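Local coordinates for putative secreted protein (Streptomyces sp. SirexAA-E, PDB 4PEY), which hydrolyses laminarin and laminarioligosaccharides from their non-reducing ends as a secreted family 55 exo-beta-1,3-glucanase, yielding glucose and laminaribiose, at residues N191-S195 with T452-Q456; G356-A362 with N390-T394; W445-K451 with V486-W492. The protein carries 1 engineered substitution. All blocks are in the same frame, centred on the assembly; numbering follows the deposited sequence. Where two conformers were deposited one is given.

Contact 1: N191-S195 with T452-Q456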
ATOM      1  N   ASN A 191      -8.253  -0.723  14.988  1.00 12.55           N
ATOM      2  CA  ASN A 191      -8.951  -1.156  13.776  1.00 12.02           C
ATOM      3  C   ASN A 191      -8.244  -2.308  13.092  1.00 11.60           C
ATOM      4  O   ASN A 191      -7.373  -2.084  12.252  1.00 11.60           O
ATOM      5  CB  ASN A 191      -9.094   0.015  12.792  1.00 13.36           C
ATOM      6  CG  ASN A 191      -9.662  -0.408  11.435  1.00 11.50           C
ATOM      7  OD1 ASN A 191     -10.347  -1.424  11.320  1.00 13.16           O
ATOM      8  ND2 ASN A 191      -9.353   0.370  10.398  1.00 13.02           N
ATOM      9  N   MET A 192      -8.576  -3.524  13.446  1.00 13.38           N
ATOM     10  CA  MET A 192      -8.099  -4.691  12.750  1.00 12.40           C
ATOM     11  C   MET A 192      -9.175  -5.258  11.834  1.00 10.50           C
ATOM     12  O   MET A 192     -10.210  -5.688  12.282  1.00 12.89           O
ATOM     13  CB  MET A 192      -7.626  -5.768  13.740  1.00 15.96           C
ATOM     14  CG  MET A 192      -6.250  -5.593  14.373  1.00 24.94           C
ATOM     15  SD  MET A 192      -5.808  -3.933  15.011  1.00 26.85           S
ATOM     16  CE  MET A 192      -4.093  -4.204  15.448  1.00 22.24           C
ATOM     17  N   THR A 193      -8.925  -5.175  10.546  1.00 12.05           N
ATOM     18  CA  THR A 193      -9.897  -5.579   9.537  1.00 12.21           C
ATOM     19  C   THR A 193      -9.406  -6.815   8.766  1.00 11.06           C
ATOM     20  O   THR A 193      -8.208  -6.948   8.456  1.00 11.29           O
ATOM     21  CB  THR A 193     -10.197  -4.404   8.562  1.00 12.72           C
ATOM     22  OG1 THR A 193     -10.828  -3.341   9.284  1.00 12.16           O
ATOM     23  CG2 THR A 193     -11.107  -4.826   7.408  1.00 13.18           C
ATOM     24  N   PHE A 194     -10.342  -7.718   8.482  1.00 11.04           N
ATOM     25  CA  PHE A 194     -10.078  -8.990   7.812  1.00 11.78           C
ATOM     26  C   PHE A 194     -11.091  -9.193   6.690  1.00 11.86           C
ATOM     27  O   PHE A 194     -12.289  -9.002   6.909  1.00 12.49           O
ATOM     28  CB  PHE A 194     -10.199 -10.159   8.798  1.00 11.08           C
ATOM     29  CG  PHE A 194      -9.458  -9.953  10.093  1.00 11.94           C
ATOM     30  CD1 PHE A 194     -10.044  -9.252  11.143  1.00 12.98           C
ATOM     31  CD2 PHE A 194      -8.180 -10.469  10.269  1.00 12.68           C
ATOM     32  CE1 PHE A 194      -9.362  -9.058  12.336  1.00 12.54           C
ATOM     33  CE2 PHE A 194      -7.492 -10.282  11.470  1.00 13.07           C
ATOM     34  CZ  PHE A 194      -8.081  -9.576  12.502  1.00 12.75           C
ATOM     35  N   SER A 195     -10.644  -9.598   5.504  1.00 11.67           N
ATOM     36  CA  SER A 195     -11.596 -10.121   4.514  1.00 10.90           C
ATOM     37  C   SER A 195     -11.034 -11.406   3.916  1.00 11.99           C
ATOM     38  O   SER A 195      -9.891 -11.443   3.490  1.00 12.85           O
ATOM     39  CB  SER A 195     -11.930  -9.090   3.417  1.00 11.24           C
ATOM     40  OG  SER A 195     -10.806  -8.724   2.628  1.00 11.44           O
ATOM     41  N   THR A 452     -14.889   0.154  -0.067  1.00 11.84           N
ATOM     42  CA  THR A 452     -13.585   0.215   0.582  1.00 11.23           C
ATOM     43  C   THR A 452     -13.569  -0.726   1.768  1.00 12.42           C
ATOM     44  O   THR A 452     -14.441  -0.649   2.639  1.00 12.09           O
ATOM     45  CB  THR A 452     -13.232   1.645   1.059  1.00 11.34           C
ATOM     46  OG1 THR A 452     -13.014   2.475  -0.084  1.00 12.28           O
ATOM     47  CG2 THR A 452     -11.962   1.640   1.923  1.00 12.54           C
ATOM     48  N   ILE A 453     -12.585  -1.622   1.780  1.00 10.63           N
ATOM     49  CA  ILE A 453     -12.361  -2.521   2.898  1.00 11.23           C
ATOM     50  C   ILE A 453     -11.004  -2.156   3.485  1.00 11.34           C
ATOM     51  O   ILE A 453      -9.972  -2.355   2.841  1.00 11.31           O
ATOM     52  CB  ILE A 453     -12.405  -3.999   2.476  1.00 11.25           C
ATOM     53  CG1 ILE A 453     -13.782  -4.343   1.894  1.00 12.48           C
ATOM     54  CG2 ILE A 453     -12.103  -4.908   3.674  1.00 12.20           C
ATOM     55  CD1 ILE A 453     -13.829  -5.690   1.217  1.00 13.01           C
ATOM     56  N   PHE A 454     -11.060  -1.589   4.695  1.00 11.11           N
ATOM     57  CA  PHE A 454      -9.957  -0.982   5.454  1.00  9.37           C
ATOM     58  C   PHE A 454      -9.510   0.389   4.930  1.00  9.77           C
ATOM     59  O   PHE A 454      -9.042   0.528   3.797  1.00 10.82           O
ATOM     60  CB  PHE A 454      -8.717  -1.883   5.544  1.00 11.15           C
ATOM     61  CG  PHE A 454      -7.627  -1.279   6.401  1.00  9.68           C
ATOM     62  CD1 PHE A 454      -7.570  -1.542   7.766  1.00 12.16           C
ATOM     63  CD2 PHE A 454      -6.684  -0.420   5.848  1.00 10.32           C
ATOM     64  CE1 PHE A 454      -6.579  -0.969   8.560  1.00 12.59           C
ATOM     65  CE2 PHE A 454      -5.706   0.160   6.632  1.00 11.99           C
ATOM     66  CZ  PHE A 454      -5.643  -0.120   7.987  1.00 11.83           C
ATOM     67  N   TYR A 455      -9.612   1.389   5.798  1.00  9.48           N
ATOM     68  CA  TYR A 455      -9.083   2.715   5.514  1.00 10.38           C
ATOM     69  C   TYR A 455      -8.307   3.223   6.713  1.00 10.08           C
ATOM     70  O   TYR A 455      -8.777   3.121   7.852  1.00 11.84           O
ATOM     71  CB  TYR A 455     -10.207   3.699   5.172  1.00 10.66           C
ATOM     72  CG  TYR A 455      -9.744   5.100   4.820  1.00 10.30           C
ATOM     73  CD1 TYR A 455      -8.835   5.309   3.789  1.00 11.31           C
ATOM     74  CD2 TYR A 455     -10.237   6.219   5.500  1.00 11.15           C
ATOM     75  CE1 TYR A 455      -8.417   6.585   3.444  1.00 11.04           C
ATOM     76  CE2 TYR A 455      -9.833   7.513   5.157  1.00 11.61           C
ATOM     77  CZ  TYR A 455      -8.924   7.690   4.126  1.00 11.75           C
ATOM     78  OH  TYR A 455      -8.508   8.958   3.769  1.00 11.62           O
ATOM     79  N   GLN A 456      -7.119   3.760   6.457  1.00 10.22           N
ATOM     80  CA  GLN A 456      -6.348   4.452   7.490  1.00  9.74           C
ATOM     81  C   GLN A 456      -5.967   5.833   6.995  1.00 10.41           C
ATOM     82  O   GLN A 456      -5.354   5.972   5.928  1.00 10.86           O
ATOM     83  CB  GLN A 456      -5.085   3.674   7.879  1.00 10.92           C
ATOM     84  CG  GLN A 456      -4.296   4.332   9.046  1.00  9.73           C
ATOM     85  CD  GLN A 456      -3.247   5.339   8.591  1.00  9.94           C
ATOM     86  OE1 GLN A 456      -2.438   5.059   7.700  1.00 13.28           O
ATOM     87  NE2 GLN A 456      -3.262   6.527   9.205  1.00 10.25           N
TER
HETATM   88  O   HOH W   1      -7.574   2.669  10.467  1.00 14.65           O
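Ile-453, where the chain turns a corner, sends its branched side chain toward 191-195: CG2 lies 3.9 Å from Thr-193 CG2 and 4.2 Å from Ser-195 OG, whose hydroxyl is hydrogen-bonded to Tyr-176 and Thr-216. Phe-454 has a positive phi (74°) at this bend, and its flat ring lies buried against 191-195, with CD1 4.0 Å from Thr-193 CB at the ring edge and CE1 3.6 Å from Asn-191 ND2. Family 55 enzymes pair two right-handed beta-helix domains, and these strands, one from each, run nearly antiparallel (150°) with axes 8.3 Å apart. They meet through side chains and a bridging water, not as neighbours in a sheet. At Tyr-455, the carbonyl O accepts from water 1 (2.9 Å), which in turn accepts from Asn-191 ND2 (2.9 Å). The amide suits this spot because its OD1 also accepts from Thr-193 OG1 (2.8 Å), which fixes its orientation. Gln-456 turns its amide away, to the substrate-binding residues Gln-130 and Glu-436.

Contact 2: G356-A362 with N390-T394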
ATOM      1  N   GLY A 356     -14.049  11.015 -17.715  1.00 22.90           N
ATOM      2  CA  GLY A 356     -15.341  10.686 -18.293  1.00 23.38           C
ATOM      3  C   GLY A 356     -15.439   9.276 -18.846  1.00 23.57           C
ATOM      4  O   GLY A 356     -16.450   8.922 -19.458  1.00 24.94           O
ATOM      5  N   ALA A 357     -14.394   8.481 -18.621  1.00 22.41           N
ATOM      6  CA  ALA A 357     -14.326   7.092 -19.075  1.00 22.90           C
ATOM      7  C   ALA A 357     -15.574   6.318 -18.689  1.00 22.90           C
ATOM      8  O   ALA A 357     -15.966   6.288 -17.523  1.00 24.43           O
ATOM      9  CB  ALA A 357     -13.094   6.408 -18.502  1.00 21.69           C
ATOM     10  N   SER A 358     -16.159   5.649 -19.671  1.00 21.88           N
ATOM     11  CA  SER A 358     -17.532   5.198 -19.587  1.00 24.66           C
ATOM     12  C   SER A 358     -17.733   3.679 -19.761  1.00 25.08           C
ATOM     13  O   SER A 358     -18.815   3.146 -19.484  1.00 29.68           O
ATOM     14  CB  SER A 358     -18.339   5.965 -20.643  1.00 26.43           C
ATOM     15  OG  SER A 358     -17.692   5.938 -21.928  1.00 25.82           O
ATOM     16  N   GLY A 359     -16.703   2.982 -20.221  1.00 20.16           N
ATOM     17  CA  GLY A 359     -16.820   1.550 -20.450  1.00 17.95           C
ATOM     18  C   GLY A 359     -16.602   0.723 -19.194  1.00 16.18           C
ATOM     19  O   GLY A 359     -16.070   1.203 -18.187  1.00 16.03           O
ATOM     20  N   ASP A 360     -17.006  -0.540 -19.240  1.00 14.72           N
ATOM     21  CA  ASP A 360     -16.818  -1.398 -18.082  1.00 13.97           C
ATOM     22  C   ASP A 360     -15.637  -2.343 -18.295  1.00 13.83           C
ATOM     23  O   ASP A 360     -15.261  -2.629 -19.431  1.00 16.03           O
ATOM     24  CB  ASP A 360     -18.108  -2.159 -17.792  1.00 19.01           C
ATOM     25  CG  ASP A 360     -19.298  -1.220 -17.626  1.00 23.62           C
ATOM     26  OD1 ASP A 360     -19.265  -0.394 -16.688  1.00 25.64           O
ATOM     27  OD2 ASP A 360     -20.252  -1.289 -18.444  1.00 27.62           O
ATOM     28  N   HIS A 361     -15.033  -2.793 -17.197  1.00 12.91           N
ATOM     29  CA  HIS A 361     -13.893  -3.704 -17.249  1.00 14.14           C
ATOM     30  C   HIS A 361     -14.074  -4.809 -16.217  1.00 14.90           C
ATOM     31  O   HIS A 361     -13.126  -5.168 -15.517  1.00 15.44           O
ATOM     32  CB  HIS A 361     -12.569  -2.966 -16.982  1.00 15.15           C
ATOM     33  CG  HIS A 361     -12.340  -1.769 -17.854  1.00 13.53           C
ATOM     34  ND1 HIS A 361     -11.830  -1.865 -19.131  1.00 15.17           N
ATOM     35  CD2 HIS A 361     -12.538  -0.447 -17.628  1.00 14.33           C
ATOM     36  CE1 HIS A 361     -11.728  -0.657 -19.657  1.00 15.21           C
ATOM     37  NE2 HIS A 361     -12.151   0.224 -18.764  1.00 15.08           N
ATOM     38  N   ALA A 362     -15.290  -5.339 -16.104  1.00 13.87           N
ATOM     39  CA  ALA A 362     -15.613  -6.214 -14.974  1.00 13.76           C
ATOM     40  C   ALA A 362     -14.907  -7.569 -15.026  1.00 14.15           C
ATOM     41  O   ALA A 362     -14.433  -8.068 -13.999  1.00 15.69           O
ATOM     42  CB  ALA A 362     -17.112  -6.417 -14.882  1.00 15.43           C
ATOM     43  N   ASN A 390     -10.432   6.896 -12.861  1.00 13.60           N
ATOM     44  CA  ASN A 390     -11.556   7.088 -13.769  1.00 13.21           C
ATOM     45  C   ASN A 390     -12.195   5.770 -14.217  1.00 12.30           C
ATOM     46  O   ASN A 390     -13.418   5.679 -14.360  1.00 13.56           O
ATOM     47  CB  ASN A 390     -11.099   7.873 -15.005  1.00 13.26           C
ATOM     48  CG  ASN A 390     -10.772   9.317 -14.686  1.00 14.41           C
ATOM     49  OD1 ASN A 390     -11.606  10.040 -14.137  1.00 17.40           O
ATOM     50  ND2 ASN A 390      -9.560   9.748 -15.025  1.00 15.46           N
ATOM     51  N   SER A 391     -11.369   4.751 -14.445  1.00 13.10           N
ATOM     52  CA  SER A 391     -11.856   3.502 -15.041  1.00 13.42           C
ATOM     53  C   SER A 391     -12.763   2.690 -14.124  1.00 13.08           C
ATOM     54  O   SER A 391     -12.424   2.426 -12.963  1.00 13.75           O
ATOM     55  CB  SER A 391     -10.685   2.622 -15.477  1.00 13.74           C
ATOM     56  OG  SER A 391      -9.942   3.240 -16.515  1.00 15.72           O
ATOM     57  N   ASN A 392     -13.912   2.292 -14.664  1.00 12.58           N
ATOM     58  CA  ASN A 392     -14.833   1.410 -13.957  1.00 12.51           C
ATOM     59  C   ASN A 392     -14.162   0.086 -13.605  1.00 13.24           C
ATOM     60  O   ASN A 392     -13.310  -0.398 -14.359  1.00 13.02           O
ATOM     61  CB  ASN A 392     -16.086   1.136 -14.800  1.00 13.41           C
ATOM     62  CG  ASN A 392     -16.958   2.365 -14.983  1.00 15.36           C
ATOM     63  OD1 ASN A 392     -16.768   3.387 -14.334  1.00 14.98           O
ATOM     64  ND2 ASN A 392     -17.928   2.264 -15.880  1.00 19.43           N
ATOM     65  N   ASP A 393     -14.562  -0.470 -12.461  1.00 12.89           N
ATOM     66  CA  ASP A 393     -14.183  -1.807 -11.983  1.00 11.67           C
ATOM     67  C   ASP A 393     -12.734  -1.914 -11.517  1.00 12.45           C
ATOM     68  O   ASP A 393     -12.261  -3.004 -11.217  1.00 13.69           O
ATOM     69  CB  ASP A 393     -14.466  -2.872 -13.062  1.00 13.20           C
ATOM     70  CG  ASP A 393     -15.916  -2.862 -13.510  1.00 15.27           C
ATOM     71  OD1 ASP A 393     -16.791  -3.294 -12.717  1.00 16.45           O
ATOM     72  OD2 ASP A 393     -16.188  -2.397 -14.641  1.00 15.58           O
ATOM     73  N   THR A 394     -12.036  -0.787 -11.441  1.00 12.03           N
ATOM     74  CA  THR A 394     -10.635  -0.785 -11.026  1.00 11.79           C
ATOM     75  C   THR A 394     -10.489  -1.317  -9.599  1.00 11.59           C
ATOM     76  O   THR A 394     -11.325  -1.028  -8.728  1.00 11.50           O
ATOM     77  CB  THR A 394     -10.035   0.643 -11.123  1.00 12.97           C
ATOM     78  OG1 THR A 394     -10.082   1.077 -12.487  1.00 13.11           O
ATOM     79  CG2 THR A 394      -8.582   0.696 -10.628  1.00 13.45           C
TER
HETATM   80  O   HOH W   2     -14.238  10.044 -15.046  1.00 21.76           O
HETATM   81  O   HOH W   3     -15.301   7.525 -15.147  1.00 23.00           O
HETATM   82  O   HOH W   4     -17.948   5.835 -15.481  1.00 32.01           O
HETATM   83  O   HOH W   5     -14.569   3.226 -17.241  1.00 17.25           O
HETATM   84  O   HOH W   6     -18.688  -1.408 -14.476  1.00 27.38           O
HETATM   85  O   HOH W   7     -11.867   2.980 -18.663  1.00 21.22           O
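Successive coils of the second beta-helix domain follow strands 348-352 and 385-389 with the two loops that meet here, running almost alongside each other (15°). Residues 391-394 form a type II beta turn, within which Thr-394 OG1 donates to Ser-391 O (2.7 Å). Asp-393, with positive phi at the third position of the turn, accepts the backbone N of His-361 at OD2 (2.8 Å). Asn-392 serves both roles: ND2 donates to Asp-360 OD1 (3.1 Å), while OD1 accepts from the backbone N of Asp-426. The carboxylates approach as like charges, Asp-360 OD1 to Asp-393 OD2 being 4.2 Å, and water 6 donates to both of these oxygens (2.5 and 2.7 Å), easing their repulsion. The small Ala-357 allows a close approach, its CB 4.3 Å from Asn-390 CB. Separately, at the backbone angles of Gly-356 a beta carbon would jam against the preceding carbonyl O. Waters satisfy much of the remaining backbone. Water 2 links Gly-356 N to Asn-390 OD1 (2.8 Å each), while Asn-390 ND2 donates to Gly-353 O. Water 5 donates to Gly-359 O (2.7 Å) and accepts from Asn-392 N (2.8 Å). His-361 uses both ring nitrogens: ND1 is hydrogen-bonded to Asp-330, and NE2 is 2.8 Å from water 7, itself 2.9 Å from Ser-391 OG.

Contact 3: W445-K451 with V486-W492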
ATOM      1  N   TRP A 445     -14.881  10.324  -3.243  1.00 12.43           N
ATOM      2  CA  TRP A 445     -15.480   9.267  -4.048  1.00 12.14           C
ATOM      3  C   TRP A 445     -16.716   9.819  -4.735  1.00 13.03           C
ATOM      4  O   TRP A 445     -17.688  10.175  -4.065  1.00 14.51           O
ATOM      5  CB  TRP A 445     -15.837   8.059  -3.175  1.00 12.63           C
ATOM      6  CG  TRP A 445     -15.727   6.735  -3.875  1.00 10.86           C
ATOM      7  CD1 TRP A 445     -16.510   6.273  -4.904  1.00 12.62           C
ATOM      8  CD2 TRP A 445     -14.794   5.692  -3.580  1.00 11.46           C
ATOM      9  NE1 TRP A 445     -16.112   5.008  -5.268  1.00 11.99           N
ATOM     10  CE2 TRP A 445     -15.063   4.626  -4.470  1.00 11.82           C
ATOM     11  CE3 TRP A 445     -13.757   5.555  -2.650  1.00 11.44           C
ATOM     12  CZ2 TRP A 445     -14.330   3.435  -4.457  1.00 12.30           C
ATOM     13  CZ3 TRP A 445     -13.025   4.365  -2.636  1.00 13.29           C
ATOM     14  CH2 TRP A 445     -13.320   3.320  -3.535  1.00 13.75           C
ATOM     15  N   SER A 446     -16.654   9.906  -6.065  1.00 13.72           N
ATOM     16  CA  SER A 446     -17.718  10.485  -6.877  1.00 14.85           C
ATOM     17  C   SER A 446     -18.430   9.424  -7.708  1.00 14.84           C
ATOM     18  O   SER A 446     -19.546   9.639  -8.179  1.00 16.77           O
ATOM     19  CB  SER A 446     -17.155  11.562  -7.808  1.00 16.80           C
ATOM     20  OG  SER A 446     -16.495  12.579  -7.068  1.00 18.63           O
ATOM     21  N   GLY A 447     -17.770   8.290  -7.910  1.00 13.46           N
ATOM     22  CA  GLY A 447     -18.347   7.209  -8.696  1.00 13.46           C
ATOM     23  C   GLY A 447     -19.364   6.384  -7.923  1.00 13.70           C
ATOM     24  O   GLY A 447     -19.464   6.501  -6.703  1.00 14.38           O
ATOM     25  N   GLU A 448     -20.114   5.546  -8.639  1.00 14.23           N
ATOM     26  CA  GLU A 448     -21.160   4.720  -8.034  1.00 14.30           C
ATOM     27  C   GLU A 448     -20.664   3.339  -7.604  1.00 13.71           C
ATOM     28  O   GLU A 448     -19.692   2.811  -8.145  1.00 14.00           O
ATOM     29  CB  GLU A 448     -22.340   4.551  -9.000  1.00 15.87           C
ATOM     30  CG  GLU A 448     -23.152   5.820  -9.197  1.00 19.13           C
ATOM     31  CD  GLU A 448     -23.875   6.251  -7.937  1.00 23.98           C
ATOM     32  OE1 GLU A 448     -24.100   5.403  -7.050  1.00 23.22           O
ATOM     33  OE2 GLU A 448     -24.219   7.445  -7.833  1.00 29.81           O
ATOM     34  N   ASN A 449     -21.363   2.767  -6.627  1.00 14.26           N
ATOM     35  CA  ASN A 449     -21.103   1.422  -6.121  1.00 14.80           C
ATOM     36  C   ASN A 449     -19.644   1.177  -5.733  1.00 13.49           C
ATOM     37  O   ASN A 449     -19.111   0.081  -5.930  1.00 15.30           O
ATOM     38  CB  ASN A 449     -21.553   0.370  -7.145  1.00 17.28           C
ATOM     39  CG  ASN A 449     -21.621  -1.035  -6.552  1.00 22.35           C
ATOM     40  OD1 ASN A 449     -21.971  -1.220  -5.373  1.00 22.30           O
ATOM     41  ND2 ASN A 449     -21.250  -2.028  -7.353  1.00 23.60           N
ATOM     42  N   GLY A 450     -18.991   2.196  -5.184  1.00 12.55           N
ATOM     43  CA  GLY A 450     -17.659   2.006  -4.639  1.00 13.06           C
ATOM     44  C   GLY A 450     -17.692   1.181  -3.364  1.00 11.97           C
ATOM     45  O   GLY A 450     -18.685   1.178  -2.622  1.00 13.69           O
ATOM     46  N   LYS A 451     -16.601   0.469  -3.114  1.00 11.00           N
ATOM     47  CA  LYS A 451     -16.425  -0.299  -1.891  1.00 12.42           C
ATOM     48  C   LYS A 451     -15.012  -0.105  -1.369  1.00 12.63           C
ATOM     49  O   LYS A 451     -14.055  -0.187  -2.145  1.00 12.64           O
ATOM     50  CB  LYS A 451     -16.686  -1.788  -2.138  1.00 13.79           C
ATOM     51  CG  LYS A 451     -18.143  -2.122  -2.389  1.00 15.82           C
ATOM     52  CD  LYS A 451     -18.321  -3.611  -2.622  1.00 18.26           C
ATOM     53  CE  LYS A 451     -19.756  -3.911  -3.026  1.00 23.96           C
ATOM     54  NZ  LYS A 451     -19.979  -5.339  -3.385  1.00 27.87           N
ATOM     55  N   VAL A 486     -23.917  10.724  -5.032  1.00 18.18           N
ATOM     56  CA  VAL A 486     -23.752   9.268  -5.067  1.00 16.31           C
ATOM     57  C   VAL A 486     -24.950   8.548  -4.430  1.00 17.50           C
ATOM     58  O   VAL A 486     -25.481   9.008  -3.419  1.00 18.04           O
ATOM     59  CB  VAL A 486     -22.442   8.866  -4.351  1.00 15.37           C
ATOM     60  CG1 VAL A 486     -22.357   7.362  -4.137  1.00 16.59           C
ATOM     61  CG2 VAL A 486     -21.240   9.377  -5.137  1.00 16.08           C
ATOM     62  N   THR A 487     -25.367   7.421  -5.015  1.00 16.35           N
ATOM     63  CA  THR A 487     -26.522   6.660  -4.547  0.63 16.94           C
ATOM     64  C   THR A 487     -26.124   5.390  -3.773  1.00 16.24           C
ATOM     65  O   THR A 487     -26.817   4.959  -2.846  1.00 18.77           O
ATOM     66  CB  THR A 487     -27.421   6.274  -5.744  0.63 17.73           C
ATOM     67  OG1 THR A 487     -27.830   7.466  -6.423  0.63 20.63           O
ATOM     68  CG2 THR A 487     -28.655   5.508  -5.290  0.63 18.69           C
ATOM     69  N   THR A 488     -25.014   4.773  -4.179  1.00 14.93           N
ATOM     70  CA  THR A 488     -24.580   3.509  -3.594  0.57 14.51           C
ATOM     71  C   THR A 488     -23.095   3.547  -3.248  1.00 13.63           C
ATOM     72  O   THR A 488     -22.274   3.944  -4.072  1.00 15.92           O
ATOM     73  CB  THR A 488     -24.858   2.325  -4.554  0.57 17.04           C
ATOM     74  OG1 THR A 488     -26.223   2.369  -4.987  0.57 19.88           O
ATOM     75  CG2 THR A 488     -24.593   0.994  -3.869  0.57 15.51           C
ATOM     76  N   HIS A 489     -22.761   3.132  -2.030  1.00 12.94           N
ATOM     77  CA  HIS A 489     -21.382   3.092  -1.557  1.00 13.21           C
ATOM     78  C   HIS A 489     -21.334   2.229  -0.315  1.00 13.03           C
ATOM     79  O   HIS A 489     -22.299   2.185   0.431  1.00 14.54           O
ATOM     80  CB  HIS A 489     -20.848   4.496  -1.227  1.00 13.20           C
ATOM     81  CG  HIS A 489     -19.367   4.534  -0.999  1.00 12.99           C
ATOM     82  ND1 HIS A 489     -18.468   4.712  -2.028  1.00 12.60           N
ATOM     83  CD2 HIS A 489     -18.631   4.396   0.129  1.00 13.21           C
ATOM     84  CE1 HIS A 489     -17.236   4.681  -1.542  1.00 12.39           C
ATOM     85  NE2 HIS A 489     -17.306   4.499  -0.234  1.00 12.93           N
ATOM     86  N   GLU A 490     -20.221   1.552  -0.071  1.00 12.81           N
ATOM     87  CA  GLU A 490     -20.102   0.819   1.183  1.00 12.35           C
ATOM     88  C   GLU A 490     -18.653   0.750   1.643  1.00 12.29           C
ATOM     89  O   GLU A 490     -17.749   0.470   0.854  1.00 12.97           O
ATOM     90  CB  GLU A 490     -20.708  -0.585   1.043  1.00 12.53           C
ATOM     91  CG  GLU A 490     -21.028  -1.250   2.373  1.00 13.67           C
ATOM     92  CD  GLU A 490     -22.011  -2.403   2.244  1.00 15.72           C
ATOM     93  OE1 GLU A 490     -22.266  -2.865   1.104  1.00 18.93           O
ATOM     94  OE2 GLU A 490     -22.524  -2.852   3.295  1.00 17.14           O
ATOM     95  N   GLY A 491     -18.436   1.036   2.923  1.00 12.07           N
ATOM     96  CA  GLY A 491     -17.106   0.975   3.504  1.00 12.49           C
ATOM     97  C   GLY A 491     -17.090   0.233   4.825  1.00 11.93           C
ATOM     98  O   GLY A 491     -18.064   0.276   5.586  1.00 13.29           O
ATOM     99  N   TRP A 492     -15.975  -0.445   5.091  1.00 11.80           N
ATOM    100  CA  TRP A 492     -15.789  -1.262   6.294  1.00 11.67           C
ATOM    101  C   TRP A 492     -14.436  -0.994   6.956  1.00 12.01           C
ATOM    102  O   TRP A 492     -13.402  -1.087   6.286  1.00 12.61           O
ATOM    103  CB  TRP A 492     -15.827  -2.757   5.968  1.00 12.82           C
ATOM    104  CG  TRP A 492     -17.094  -3.382   5.452  1.00 13.75           C
ATOM    105  CD1 TRP A 492     -17.995  -4.120   6.177  1.00 14.38           C
ATOM    106  CD2 TRP A 492     -17.548  -3.427   4.089  1.00 13.53           C
ATOM    107  NE1 TRP A 492     -18.989  -4.592   5.358  1.00 15.44           N
ATOM    108  CE2 TRP A 492     -18.742  -4.183   4.071  1.00 14.26           C
ATOM    109  CE3 TRP A 492     -17.065  -2.897   2.890  1.00 13.70           C
ATOM    110  CZ2 TRP A 492     -19.465  -4.416   2.899  1.00 15.61           C
ATOM    111  CZ3 TRP A 492     -17.784  -3.125   1.723  1.00 14.87           C
ATOM    112  CH2 TRP A 492     -18.971  -3.883   1.736  1.00 15.24           C
TER
HETATM  113  O   HOH W   8     -19.804   4.880  -4.549  1.00 14.30           O
HETATM  114  O   HOH W   9     -25.850   3.426  -7.732  1.00 31.10           O
HETATM  115  O   HOH W  10     -26.175   8.847  -8.343  1.00 33.38           O
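Glu-448 folds back on itself, chi1 and chi2 both m, so that its carboxylate meets the backbone of the next coil of the parallel beta-helix. OE1 accepts Thr-488 N and Thr-487 N (3.1 Å each), and OE2 accepts Thr-487 N as well (3.0 Å); a two-oxygen acceptor thus serves amides at a bend. Val-486 sets its CG2 under the carbonyls of 445-447, 3.5 Å from Ser-446 O. Asn-449, a residue that tolerates left-handed backbone angles (52/36), turns the chain and gives a weak hydrogen bond from N to Thr-488 O (3.0 Å). Gly-450 follows because a beta carbon would collide with Trp-445 NE1. The indole, its chi1 of -148° lying between wells, offers a face to the edge of His-489 in a T-shaped stack (centroids 4.5 Å apart, planes at 74°). His-489 is t and can reach two sides: NE2 bonds Tyr-480 OH, while ND1 is 2.9 Å from water 8, which also bonds Gly-447 O, Gly-450 N and Thr-488 O. Glu-490 N donates to Gly-450 O (3.0 Å), a bond of the parallel pair Lys-451 with Glu-490. The extended Lys-451 (mttt) rests CB 4.2 Å from Trp-492 CZ3. Strand 450-458 lies between 429-436 and 489-498, and Trp-492, stacked on His-523, reaches strand 210-220 of the first domain.

Overall arrangement
From the N terminus, the chain first supplies 191-195 in the first beta-helix domain, then crosses into the second before contact 1 can close. Contact 2 opens and closes inside that long loop, joining 356-362 to 390-394 on neighbouring coils; the centres of contacts 1 and 2 lie about 24 Å apart. Next, 445-451 opens contact 3; 452-456 follows at once and closes contact 1, and only then does 486-492 close contact 3, so these two cross while contact 2 precedes contact 3 in series. Strand 450-458 serves both, and Phe-454 N lies 2.9 Å from Trp-492 O, a probable hydrogen bond. Contacts 2 and 3 thus bind coil to coil; contact 1 binds domain to domain.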